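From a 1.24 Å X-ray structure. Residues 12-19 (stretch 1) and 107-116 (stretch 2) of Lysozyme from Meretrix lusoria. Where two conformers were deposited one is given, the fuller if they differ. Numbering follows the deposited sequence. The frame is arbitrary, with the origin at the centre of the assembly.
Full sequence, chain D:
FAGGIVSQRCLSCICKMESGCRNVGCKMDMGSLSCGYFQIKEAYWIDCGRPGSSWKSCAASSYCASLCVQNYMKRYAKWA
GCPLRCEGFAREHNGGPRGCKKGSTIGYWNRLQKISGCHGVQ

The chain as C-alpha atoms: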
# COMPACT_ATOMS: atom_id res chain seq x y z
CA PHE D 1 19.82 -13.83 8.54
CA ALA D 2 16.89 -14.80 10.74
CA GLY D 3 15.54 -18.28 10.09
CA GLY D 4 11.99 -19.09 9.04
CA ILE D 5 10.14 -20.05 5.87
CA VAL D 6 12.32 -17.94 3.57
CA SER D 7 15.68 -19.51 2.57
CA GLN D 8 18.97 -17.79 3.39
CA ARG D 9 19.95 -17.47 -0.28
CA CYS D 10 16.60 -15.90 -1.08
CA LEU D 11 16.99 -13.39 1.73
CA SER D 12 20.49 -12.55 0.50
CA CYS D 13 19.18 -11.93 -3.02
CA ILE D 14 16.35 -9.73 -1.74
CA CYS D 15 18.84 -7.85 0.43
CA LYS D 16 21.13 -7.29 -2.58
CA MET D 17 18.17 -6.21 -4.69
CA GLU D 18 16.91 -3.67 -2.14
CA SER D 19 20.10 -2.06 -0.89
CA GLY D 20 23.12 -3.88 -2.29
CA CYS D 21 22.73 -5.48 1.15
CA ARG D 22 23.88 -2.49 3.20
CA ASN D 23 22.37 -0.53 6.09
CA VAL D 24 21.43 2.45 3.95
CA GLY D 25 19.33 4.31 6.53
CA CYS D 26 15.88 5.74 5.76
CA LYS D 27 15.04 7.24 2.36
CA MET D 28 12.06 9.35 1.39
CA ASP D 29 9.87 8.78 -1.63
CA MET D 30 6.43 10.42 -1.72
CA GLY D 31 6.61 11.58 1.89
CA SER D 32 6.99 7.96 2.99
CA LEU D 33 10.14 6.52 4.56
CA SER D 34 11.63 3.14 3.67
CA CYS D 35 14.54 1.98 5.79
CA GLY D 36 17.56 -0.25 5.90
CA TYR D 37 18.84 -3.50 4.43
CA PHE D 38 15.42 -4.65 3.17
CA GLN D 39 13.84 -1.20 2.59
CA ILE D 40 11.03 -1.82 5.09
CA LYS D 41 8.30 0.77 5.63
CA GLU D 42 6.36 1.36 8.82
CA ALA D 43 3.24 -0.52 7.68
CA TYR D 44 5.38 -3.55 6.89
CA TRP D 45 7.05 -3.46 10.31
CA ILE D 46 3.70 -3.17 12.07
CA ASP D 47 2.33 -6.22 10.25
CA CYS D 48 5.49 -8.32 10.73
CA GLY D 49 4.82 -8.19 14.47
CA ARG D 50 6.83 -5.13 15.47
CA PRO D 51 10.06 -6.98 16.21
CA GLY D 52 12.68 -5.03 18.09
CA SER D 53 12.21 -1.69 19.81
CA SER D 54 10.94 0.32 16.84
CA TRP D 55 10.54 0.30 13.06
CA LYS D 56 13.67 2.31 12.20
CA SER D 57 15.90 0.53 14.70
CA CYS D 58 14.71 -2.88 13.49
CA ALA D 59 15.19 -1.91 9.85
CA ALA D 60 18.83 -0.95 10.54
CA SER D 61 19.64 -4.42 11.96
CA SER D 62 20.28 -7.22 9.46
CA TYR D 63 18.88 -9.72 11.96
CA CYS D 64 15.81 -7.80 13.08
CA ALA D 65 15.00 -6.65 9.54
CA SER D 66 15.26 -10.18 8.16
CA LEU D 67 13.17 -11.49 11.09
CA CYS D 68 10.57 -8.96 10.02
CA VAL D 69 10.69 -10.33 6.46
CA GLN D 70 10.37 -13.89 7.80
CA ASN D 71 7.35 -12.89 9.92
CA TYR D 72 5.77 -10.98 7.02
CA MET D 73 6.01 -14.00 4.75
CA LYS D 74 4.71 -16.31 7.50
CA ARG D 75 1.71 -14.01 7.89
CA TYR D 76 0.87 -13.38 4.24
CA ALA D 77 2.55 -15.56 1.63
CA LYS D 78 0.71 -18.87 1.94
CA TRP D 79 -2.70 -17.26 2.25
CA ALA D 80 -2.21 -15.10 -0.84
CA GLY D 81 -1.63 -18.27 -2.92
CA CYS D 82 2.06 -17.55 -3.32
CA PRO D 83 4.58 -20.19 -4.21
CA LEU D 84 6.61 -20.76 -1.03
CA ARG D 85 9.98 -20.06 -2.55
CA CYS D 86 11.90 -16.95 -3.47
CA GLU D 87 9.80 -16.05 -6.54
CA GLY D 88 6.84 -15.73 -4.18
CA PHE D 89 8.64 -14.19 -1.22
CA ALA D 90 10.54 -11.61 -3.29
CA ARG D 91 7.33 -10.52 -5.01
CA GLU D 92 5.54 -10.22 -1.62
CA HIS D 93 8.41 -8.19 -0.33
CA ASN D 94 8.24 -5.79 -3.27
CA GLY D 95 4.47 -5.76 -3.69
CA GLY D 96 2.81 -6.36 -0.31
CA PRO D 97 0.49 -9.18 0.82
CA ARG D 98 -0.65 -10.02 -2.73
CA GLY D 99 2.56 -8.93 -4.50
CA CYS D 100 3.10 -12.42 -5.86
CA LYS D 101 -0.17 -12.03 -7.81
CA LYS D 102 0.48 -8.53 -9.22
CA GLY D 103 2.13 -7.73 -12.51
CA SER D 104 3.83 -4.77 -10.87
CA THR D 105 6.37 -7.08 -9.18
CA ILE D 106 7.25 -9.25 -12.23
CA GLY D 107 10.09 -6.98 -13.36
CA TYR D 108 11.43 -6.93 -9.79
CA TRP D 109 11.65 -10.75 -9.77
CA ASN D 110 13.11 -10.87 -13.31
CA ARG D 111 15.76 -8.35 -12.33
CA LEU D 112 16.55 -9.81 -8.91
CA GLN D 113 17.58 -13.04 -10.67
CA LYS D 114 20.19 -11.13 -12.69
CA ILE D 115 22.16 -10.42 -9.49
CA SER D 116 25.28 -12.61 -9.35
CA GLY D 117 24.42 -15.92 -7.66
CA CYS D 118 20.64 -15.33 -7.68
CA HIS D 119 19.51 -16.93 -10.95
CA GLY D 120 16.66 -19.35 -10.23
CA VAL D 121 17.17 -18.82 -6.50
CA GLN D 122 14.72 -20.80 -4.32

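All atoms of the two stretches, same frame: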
# COMPACT_ATOMS: atom_id res chain seq x y z
N SER D 12 19.31 -13.23 1.00
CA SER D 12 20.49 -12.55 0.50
C SER D 12 20.19 -11.83 -0.82
O SER D 12 20.58 -10.68 -1.02
CB SER D 12 21.63 -13.56 0.34
OG SER D 12 22.80 -12.96 -0.23
N CYS D 13 19.51 -12.52 -1.73
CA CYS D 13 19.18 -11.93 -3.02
C CYS D 13 18.24 -10.75 -2.86
O CYS D 13 18.42 -9.72 -3.53
CB CYS D 13 18.61 -12.99 -3.96
SG CYS D 13 19.84 -14.21 -4.49
N ILE D 14 17.24 -10.86 -1.98
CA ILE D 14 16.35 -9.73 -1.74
C ILE D 14 17.13 -8.57 -1.14
O ILE D 14 16.93 -7.42 -1.52
CB ILE D 14 15.17 -10.12 -0.82
CG1 ILE D 14 14.30 -11.17 -1.52
CG2 ILE D 14 14.36 -8.86 -0.45
CD1 ILE D 14 13.22 -11.81 -0.63
N CYS D 15 18.01 -8.87 -0.19
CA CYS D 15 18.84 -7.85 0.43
C CYS D 15 19.68 -7.14 -0.64
O CYS D 15 19.69 -5.92 -0.71
CB CYS D 15 19.71 -8.51 1.50
SG CYS D 15 20.45 -7.39 2.70
N LYS D 16 20.33 -7.90 -1.51
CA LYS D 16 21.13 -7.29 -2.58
C LYS D 16 20.28 -6.44 -3.51
O LYS D 16 20.66 -5.34 -3.90
CB LYS D 16 21.86 -8.38 -3.36
CG LYS D 16 23.00 -9.02 -2.58
CD LYS D 16 23.69 -10.14 -3.34
CE LYS D 16 24.79 -10.78 -2.49
NZ LYS D 16 25.60 -11.79 -3.23
N MET D 17 19.09 -6.94 -3.83
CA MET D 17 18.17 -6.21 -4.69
C MET D 17 17.78 -4.86 -4.09
O MET D 17 17.73 -3.86 -4.80
CB MET D 17 16.90 -7.05 -4.89
CG MET D 17 15.87 -6.48 -5.86
SD MET D 17 16.62 -6.23 -7.51
CE MET D 17 15.12 -5.79 -8.41
N GLU D 18 17.50 -4.84 -2.79
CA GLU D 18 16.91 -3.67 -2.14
C GLU D 18 17.94 -2.59 -1.85
O GLU D 18 17.64 -1.40 -1.98
CB GLU D 18 16.22 -4.07 -0.82
CG GLU D 18 14.94 -4.88 -0.99
CD GLU D 18 13.86 -4.12 -1.72
OE1 GLU D 18 13.90 -2.87 -1.76
OE2 GLU D 18 12.94 -4.80 -2.24
N SER D 19 19.12 -3.00 -1.41
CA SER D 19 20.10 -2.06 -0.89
C SER D 19 21.54 -2.35 -1.28
O SER D 19 22.44 -1.66 -0.83
CB SER D 19 20.01 -2.06 0.64
OG SER D 19 20.38 -3.34 1.14
N GLY D 107 8.79 -7.51 -12.99
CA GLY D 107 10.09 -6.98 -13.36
C GLY D 107 11.07 -7.10 -12.21
O GLY D 107 12.23 -7.48 -12.41
N TYR D 108 10.59 -6.82 -11.00
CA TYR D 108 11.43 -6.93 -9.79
C TYR D 108 12.03 -8.33 -9.69
O TYR D 108 13.23 -8.48 -9.47
CB TYR D 108 10.58 -6.64 -8.54
CG TYR D 108 11.31 -6.75 -7.22
CD1 TYR D 108 11.36 -7.96 -6.54
CD2 TYR D 108 11.86 -5.64 -6.62
CE1 TYR D 108 11.99 -8.06 -5.32
CE2 TYR D 108 12.49 -5.73 -5.40
CZ TYR D 108 12.54 -6.96 -4.74
OH TYR D 108 13.13 -7.08 -3.51
N TRP D 109 11.19 -9.36 -9.84
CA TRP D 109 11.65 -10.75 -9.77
C TRP D 109 12.60 -11.09 -10.93
O TRP D 109 13.61 -11.76 -10.73
CB TRP D 109 10.45 -11.69 -9.76
CG TRP D 109 10.81 -13.14 -9.90
CD1 TRP D 109 10.37 -13.99 -10.87
CD2 TRP D 109 11.68 -13.91 -9.05
NE1 TRP D 109 10.90 -15.24 -10.67
CE2 TRP D 109 11.71 -15.22 -9.57
CE3 TRP D 109 12.42 -13.62 -7.90
CZ2 TRP D 109 12.46 -16.24 -8.98
CZ3 TRP D 109 13.17 -14.63 -7.32
CH2 TRP D 109 13.19 -15.92 -7.86
N ASN D 110 12.27 -10.63 -12.14
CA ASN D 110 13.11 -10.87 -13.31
C ASN D 110 14.48 -10.26 -13.09
O ASN D 110 15.50 -10.87 -13.43
CB ASN D 110 12.47 -10.28 -14.56
CG ASN D 110 11.32 -11.12 -15.09
OD1 ASN D 110 11.16 -12.27 -14.70
ND2 ASN D 110 10.52 -10.55 -15.99
N ARG D 111 14.51 -9.05 -12.55
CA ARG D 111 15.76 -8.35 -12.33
C ARG D 111 16.54 -8.92 -11.16
O ARG D 111 17.78 -9.05 -11.25
CB ARG D 111 15.53 -6.84 -12.18
CG ARG D 111 15.03 -6.13 -13.44
CD ARG D 111 15.20 -4.61 -13.34
NE ARG D 111 14.76 -4.09 -12.04
CZ ARG D 111 13.50 -3.84 -11.72
NH1 ARG D 111 12.52 -4.04 -12.60
NH2 ARG D 111 13.22 -3.37 -10.51
N LEU D 112 15.85 -9.29 -10.08
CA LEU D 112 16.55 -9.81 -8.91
C LEU D 112 17.40 -11.03 -9.29
O LEU D 112 18.50 -11.21 -8.79
CB LEU D 112 15.54 -10.16 -7.80
CG LEU D 112 16.05 -10.95 -6.59
CD1 LEU D 112 15.13 -10.67 -5.39
CD2 LEU D 112 16.07 -12.47 -6.82
N GLN D 113 16.88 -11.84 -10.21
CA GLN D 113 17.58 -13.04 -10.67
C GLN D 113 18.77 -12.79 -11.57
O GLN D 113 19.52 -13.74 -11.86
CB GLN D 113 16.64 -13.95 -11.45
CG GLN D 113 15.53 -14.53 -10.63
CD GLN D 113 14.58 -15.31 -11.50
OE1 GLN D 113 14.77 -16.51 -11.72
NE2 GLN D 113 13.58 -14.63 -12.04
N LYS D 114 18.99 -11.53 -11.96
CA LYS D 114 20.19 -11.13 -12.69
C LYS D 114 21.35 -10.83 -11.74
O LYS D 114 22.50 -10.75 -12.19
CB LYS D 114 19.88 -9.91 -13.55
CG LYS D 114 18.68 -10.07 -14.45
CD LYS D 114 18.57 -8.87 -15.34
CE LYS D 114 17.16 -8.52 -15.71
NZ LYS D 114 17.16 -7.69 -16.95
N ILE D 115 21.08 -10.66 -10.45
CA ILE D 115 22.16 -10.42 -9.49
C ILE D 115 23.05 -11.66 -9.38
O ILE D 115 22.55 -12.79 -9.30
CB ILE D 115 21.57 -10.09 -8.12
CG1 ILE D 115 20.71 -8.82 -8.22
CG2 ILE D 115 22.70 -9.95 -7.08
CD1 ILE D 115 19.99 -8.43 -6.92
N SER D 116 24.36 -11.48 -9.41
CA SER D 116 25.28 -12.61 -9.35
C SER D 116 24.95 -13.60 -8.21
O SER D 116 24.93 -13.24 -7.03
CB SER D 116 26.71 -12.10 -9.22
OG SER D 116 26.95 -11.11 -10.20

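Two helical segments, far apart in sequence, meet at a steep angle, 106° between their N-to-C directions. Met17 is at the centre of the contact, and its CB points toward the second stretch. Its chi angles are t, p, t. The p turn at chi2 carries the chain across Tyr108, so that Met17 CE lies over one face of the ring, 4.2 Å from the centroid of the Tyr108 ring, in a CH-pi contact. Met17 CE also reaches the backbone, 3.5 Å from Tyr108 O. Met17 SD packs 3.8 Å from Leu112 CA.

The CA-to-CB bond of Tyr108 points sideways to the first stretch. With chi1 t and chi2 at -89°, the ring reaches across toward the first helix, and its end comes nearer. Tyr108 OH donates a hydrogen bond to Glu18 OE2, 2.6 Å away. Glu18 also starts sideways, and its m, m rotamer folds the carboxylate back to meet the hydroxyl, near the plane of the ring.

Leu112, t at both chi angles, spreads its methyls over the helix. Leu112 CD2 is 3.9 Å from Cys13 CB, and Leu112 CD1 is 4.0 Å from Ile14 CG1.

A type I turn from Leu112 to Ile115 follows. Ile115 then points toward the first helix. Its m, t rotamer extends Ile115 CD1 to 3.9 Å from Met17 CB. Ile115 CG2 lies 3.9 Å from CD of the extended Lys16 chain.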